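Local coordinates for protein myosin regulatory light chain (Placopecten magellanicus, PDB 3PN7) that binds a divalent metal ion through an EF-hand and, as the regulatory light chain of molluscan myosin, probably takes part in the calcium control of its ATPase, at residues D57-E60 and L61-M64; N126-E129 and M130-T133. All coordinates share one frame; numbering follows the deposited sequence.

Contact 1: residues D57-E60 and L61-M64; sequences DDKE and LTAM
Leu61 opens the second turn of helix 58-66, its backbone N bonded to Asp57 O at 3.3 Å. Its CG stands anti to the carbonyl carbon (chi1 -58°), which brings that branch point to 3.9 Å from Asp57 O, while the isobutyl group as a whole is buried against Ile42, Lys46 and Phe49 of helix 42-52. A branched aliphatic residue suits this inward face. Thr62 follows on a more open side. Its OG1 sits between the backbone N and the carbonyl carbon (chi1 54°), a torsion that lays the hydroxyl back over the preceding turn, with Thr62 OG1 2.8 Å from Lys59 O. The Lys59 chain, bent at chi2 and chi4, curls round until NZ gives a hydrogen bond of 3.3 Å to Thr62 OG1. A flexible lysine can make this bend and still keep its charge at the surface.

The turn is the start of a helix in the EF-hand pair, and Asp57 is its N-cap: OD2 accepts from Lys59 N at 3.0 Å, met from above the carboxylate plane. Asp58, in the first turn, forms a salt bridge with Lys46 of helix 42-52.

Ala63 comes next, its small CB resting 3.3 Å from Lys59 O on the exposed side. At Met64 the backbone N bonds to Glu60 O at 2.9 Å, and CG lies against that same oxygen; beyond CG the chain turns off from Glu60, and the Met64 side chain packs on Phe49 of helix 42-52, a flexible apolar chain for a buried place.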
loop_
_atom_site.group_PDB
_atom_site.type_symbol
_atom_site.label_atom_id
_atom_site.label_comp_id
_atom_site.label_asym_id
_atom_site.label_seq_id
_atom_site.Cartn_x
_atom_site.Cartn_y
_atom_site.Cartn_z
ATOM N N ASP B 57 -3.812 -44.430 1.013
ATOM C CA ASP B 57 -3.259 -45.767 1.220
ATOM C C ASP B 57 -1.955 -45.727 2.019
ATOM O O ASP B 57 -1.223 -44.736 1.979
ATOM C CB ASP B 57 -3.071 -46.506 -0.116
ATOM C CG ASP B 57 -1.838 -46.049 -0.876
ATOM O OD1 ASP B 57 -1.969 -45.156 -1.741
ATOM O OD2 ASP B 57 -0.737 -46.595 -0.615
ATOM N N ASP B 58 -1.671 -46.814 2.730
ATOM C CA ASP B 58 -0.537 -46.880 3.653
ATOM C C ASP B 58 0.761 -46.275 3.140
ATOM O O ASP B 58 1.578 -45.798 3.925
ATOM C CB ASP B 58 -0.275 -48.325 4.057
ATOM C CG ASP B 58 -1.479 -48.966 4.668
ATOM O OD1 ASP B 58 -2.340 -49.459 3.904
ATOM O OD2 ASP B 58 -1.568 -48.966 5.912
ATOM N N LYS B 59 0.980 -46.318 1.836
ATOM C CA LYS B 59 2.238 -45.812 1.321
ATOM C C LYS B 59 2.258 -44.287 1.284
ATOM O O LYS B 59 3.314 -43.676 1.439
ATOM C CB LYS B 59 2.576 -46.429 -0.035
ATOM C CG LYS B 59 3.795 -47.341 0.032
ATOM C CD LYS B 59 3.754 -48.232 1.280
ATOM C CE LYS B 59 5.154 -48.670 1.692
ATOM N NZ LYS B 59 6.053 -47.493 1.927
ATOM N N GLU B 60 1.095 -43.671 1.090
ATOM C CA GLU B 60 1.004 -42.222 1.213
ATOM C C GLU B 60 1.234 -41.841 2.673
ATOM O O GLU B 60 2.004 -40.932 2.964
ATOM C CB GLU B 60 -0.346 -41.699 0.724
ATOM C CG GLU B 60 -0.590 -41.879 -0.773
ATOM C CD GLU B 60 -1.944 -41.325 -1.235
ATOM O OE1 GLU B 60 -2.851 -42.138 -1.538
ATOM O OE2 GLU B 60 -2.096 -40.079 -1.303
ATOM N N LEU B 61 0.593 -42.567 3.589
ATOM C CA LEU B 61 0.697 -42.267 5.022
ATOM C C LEU B 61 2.118 -42.430 5.545
ATOM O O LEU B 61 2.624 -41.573 6.273
ATOM C CB LEU B 61 -0.245 -43.153 5.825
ATOM C CG LEU B 61 -1.704 -43.021 5.404
ATOM C CD1 LEU B 61 -2.576 -43.865 6.296
ATOM C CD2 LEU B 61 -2.151 -41.565 5.443
ATOM N N THR B 62 2.744 -43.544 5.180
ATOM C CA THR B 62 4.108 -43.816 5.574
ATOM C C THR B 62 4.994 -42.701 5.075
ATOM O O THR B 62 5.825 -42.192 5.819
ATOM C CB THR B 62 4.619 -45.151 4.985
ATOM O OG1 THR B 62 4.426 -45.137 3.566
ATOM C CG2 THR B 62 3.851 -46.315 5.557
ATOM N N ALA B 63 4.817 -42.325 3.812
ATOM C CA ALA B 63 5.610 -41.250 3.224
ATOM C C ALA B 63 5.405 -39.908 3.944
ATOM O O ALA B 63 6.367 -39.166 4.132
ATOM C CB ALA B 63 5.346 -41.121 1.718
ATOM N N MET B 64 4.175 -39.604 4.360
ATOM C CA MET B 64 3.928 -38.382 5.143
ATOM C C MET B 64 4.758 -38.388 6.410
ATOM O O MET B 64 5.388 -37.387 6.762
ATOM C CB MET B 64 2.452 -38.220 5.517
ATOM C CG MET B 64 1.523 -37.855 4.366
ATOM S SD MET B 64 -0.222 -37.701 4.882
ATOM C CE MET B 64 -0.180 -36.240 5.928
#

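Contact 2: residues N126-E129 and M130-T133; sequences NKDE and MRMT
Glu129 O is gripped twice by Thr133, whose OG1 donates to it at 2.7 Å and whose backbone N does so at 3.0 Å, the two donors reaching the oxygen from opposite faces of its carbonyl plane. OG1 stands anti to Thr133's own carbonyl carbon (chi1 -66°), which turns the hydroxyl back along the helix; a threonine can thus be buried here with its polar atom satisfied, its side chain meeting Phe125 and an apolar side chain of another protein chain. A valine in its place would probably cost Glu129 O the hydroxyl half of this double grip and set a methyl against the carbonyl.

Beside this, in the same turn, Asp128 and Arg131 pair. Their side chains run side by side, and Asp128 OD1 uses its anti lone pair to accept from Arg131 NH1 at 2.8 Å, at the edge of the guanidinium and in its plane. One oxygen and one nitrogen make the bond, and the carboxylate and guanidinium planes stand 63° apart; the bend at chi3 brings the long arginine chain round to meet the short aspartate. The buried Met130 side chain packs on Lys115, Leu118 and Glu119 of helix 111-120, while Met132 lays CG 3.5 Å from Asp128 O.

Glu129 has a second role: OE2 forms a salt bridge with a basic side chain of another protein chain, while OE1 accepts from Asn126 N at 3.1 Å. In return Asn126 OD1 accepts from Glu129 N at 2.7 Å, and this reciprocal pair is the capping box that starts helix 127-134.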
loop_
_atom_site.group_PDB
_atom_site.type_symbol
_atom_site.label_atom_id
_atom_site.label_comp_id
_atom_site.label_asym_id
_atom_site.label_seq_id
_atom_site.Cartn_x
_atom_site.Cartn_y
_atom_site.Cartn_z
ATOM N N ASN B 126 6.462 -12.711 -10.194
ATOM C CA ASN B 126 7.009 -13.033 -11.504
ATOM C C ASN B 126 5.917 -13.696 -12.345
ATOM O O ASN B 126 4.848 -14.017 -11.818
ATOM C CB ASN B 126 8.238 -13.926 -11.359
ATOM C CG ASN B 126 7.909 -15.292 -10.780
ATOM O OD1 ASN B 126 6.831 -15.848 -11.038
ATOM N ND2 ASN B 126 8.842 -15.849 -10.000
ATOM N N LYS B 127 6.166 -13.894 -13.637
ATOM C CA LYS B 127 5.108 -14.332 -14.554
ATOM C C LYS B 127 4.499 -15.705 -14.245
ATOM O O LYS B 127 3.329 -15.950 -14.556
ATOM C CB LYS B 127 5.582 -14.285 -16.008
ATOM C CG LYS B 127 5.306 -12.948 -16.711
ATOM C CD LYS B 127 5.071 -13.142 -18.216
ATOM C CE LYS B 127 5.437 -11.886 -19.027
ATOM N NZ LYS B 127 5.541 -12.125 -20.509
ATOM N N ASP B 128 5.307 -16.597 -13.676
ATOM C CA ASP B 128 4.835 -17.894 -13.197
ATOM C C ASP B 128 3.975 -17.763 -11.918
ATOM O O ASP B 128 2.942 -18.424 -11.782
ATOM C CB ASP B 128 6.009 -18.851 -12.966
ATOM C CG ASP B 128 6.804 -19.136 -14.250
ATOM O OD1 ASP B 128 6.187 -19.355 -15.318
ATOM O OD2 ASP B 128 8.054 -19.126 -14.185
ATOM N N GLU B 129 4.380 -16.899 -10.992
ATOM C CA GLU B 129 3.527 -16.637 -9.837
ATOM C C GLU B 129 2.184 -16.037 -10.272
ATOM O O GLU B 129 1.135 -16.458 -9.789
ATOM C CB GLU B 129 4.237 -15.773 -8.802
ATOM C CG GLU B 129 5.332 -16.530 -8.066
ATOM C CD GLU B 129 6.219 -15.606 -7.246
ATOM O OE1 GLU B 129 6.443 -14.448 -7.677
ATOM O OE2 GLU B 129 6.697 -16.044 -6.172
ATOM N N MET B 130 2.219 -15.093 -11.214
ATOM C CA MET B 130 0.994 -14.527 -11.776
ATOM C C MET B 130 0.092 -15.609 -12.390
ATOM O O MET B 130 -1.111 -15.643 -12.134
ATOM C CB MET B 130 1.310 -13.432 -12.809
ATOM C CG MET B 130 1.924 -12.161 -12.211
ATOM S SD MET B 130 0.835 -11.404 -10.969
ATOM C CE MET B 130 -0.507 -10.759 -11.954
ATOM N N ARG B 131 0.673 -16.505 -13.185
ATOM C CA ARG B 131 -0.124 -17.521 -13.866
ATOM C C ARG B 131 -0.829 -18.486 -12.907
ATOM O O ARG B 131 -2.007 -18.786 -13.076
ATOM C CB ARG B 131 0.722 -18.312 -14.878
ATOM C CG ARG B 131 -0.098 -19.360 -15.675
ATOM C CD ARG B 131 0.800 -20.287 -16.497
ATOM N NE ARG B 131 1.663 -21.103 -15.647
ATOM C CZ ARG B 131 2.977 -20.930 -15.513
ATOM N NH1 ARG B 131 3.596 -19.970 -16.182
ATOM N NH2 ARG B 131 3.673 -21.728 -14.711
ATOM N N MET B 132 -0.104 -18.975 -11.910
ATOM C CA MET B 132 -0.663 -19.930 -10.963
ATOM C C MET B 132 -1.651 -19.257 -10.019
ATOM O O MET B 132 -2.554 -19.899 -9.498
ATOM C CB MET B 132 0.443 -20.603 -10.157
ATOM C CG MET B 132 1.403 -21.444 -10.991
ATOM S SD MET B 132 2.790 -21.968 -9.977
ATOM C CE MET B 132 4.031 -22.306 -11.224
ATOM N N THR B 133 -1.467 -17.963 -9.784
ATOM C CA THR B 133 -2.384 -17.226 -8.930
ATOM C C THR B 133 -3.768 -17.116 -9.579
ATOM O O THR B 133 -4.771 -17.443 -8.965
ATOM C CB THR B 133 -1.829 -15.832 -8.577
ATOM O OG1 THR B 133 -0.656 -15.983 -7.764
ATOM C CG2 THR B 133 -2.864 -15.021 -7.802
#

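From the N terminus, the chain passes through helix 19-32, the magnesium-binding loop and helix 42-52 before reaching contact 1, which begins helix 58-66 and packs it on helix 42-52. Helices 74-85, 91-99 and 111-120 follow, and contact 2 then begins helix 127-134 against helix 111-120. Each contact closes just one helical turn, and they stand in series without nesting or crossing. The centres of contact 1 and contact 2 are about 31 Å apart, and the two do not touch. Both start a helix from a capping residue, and both also meet another protein chain, contact 1 through Met64 and contact 2 through Glu129, Met132 and Thr133.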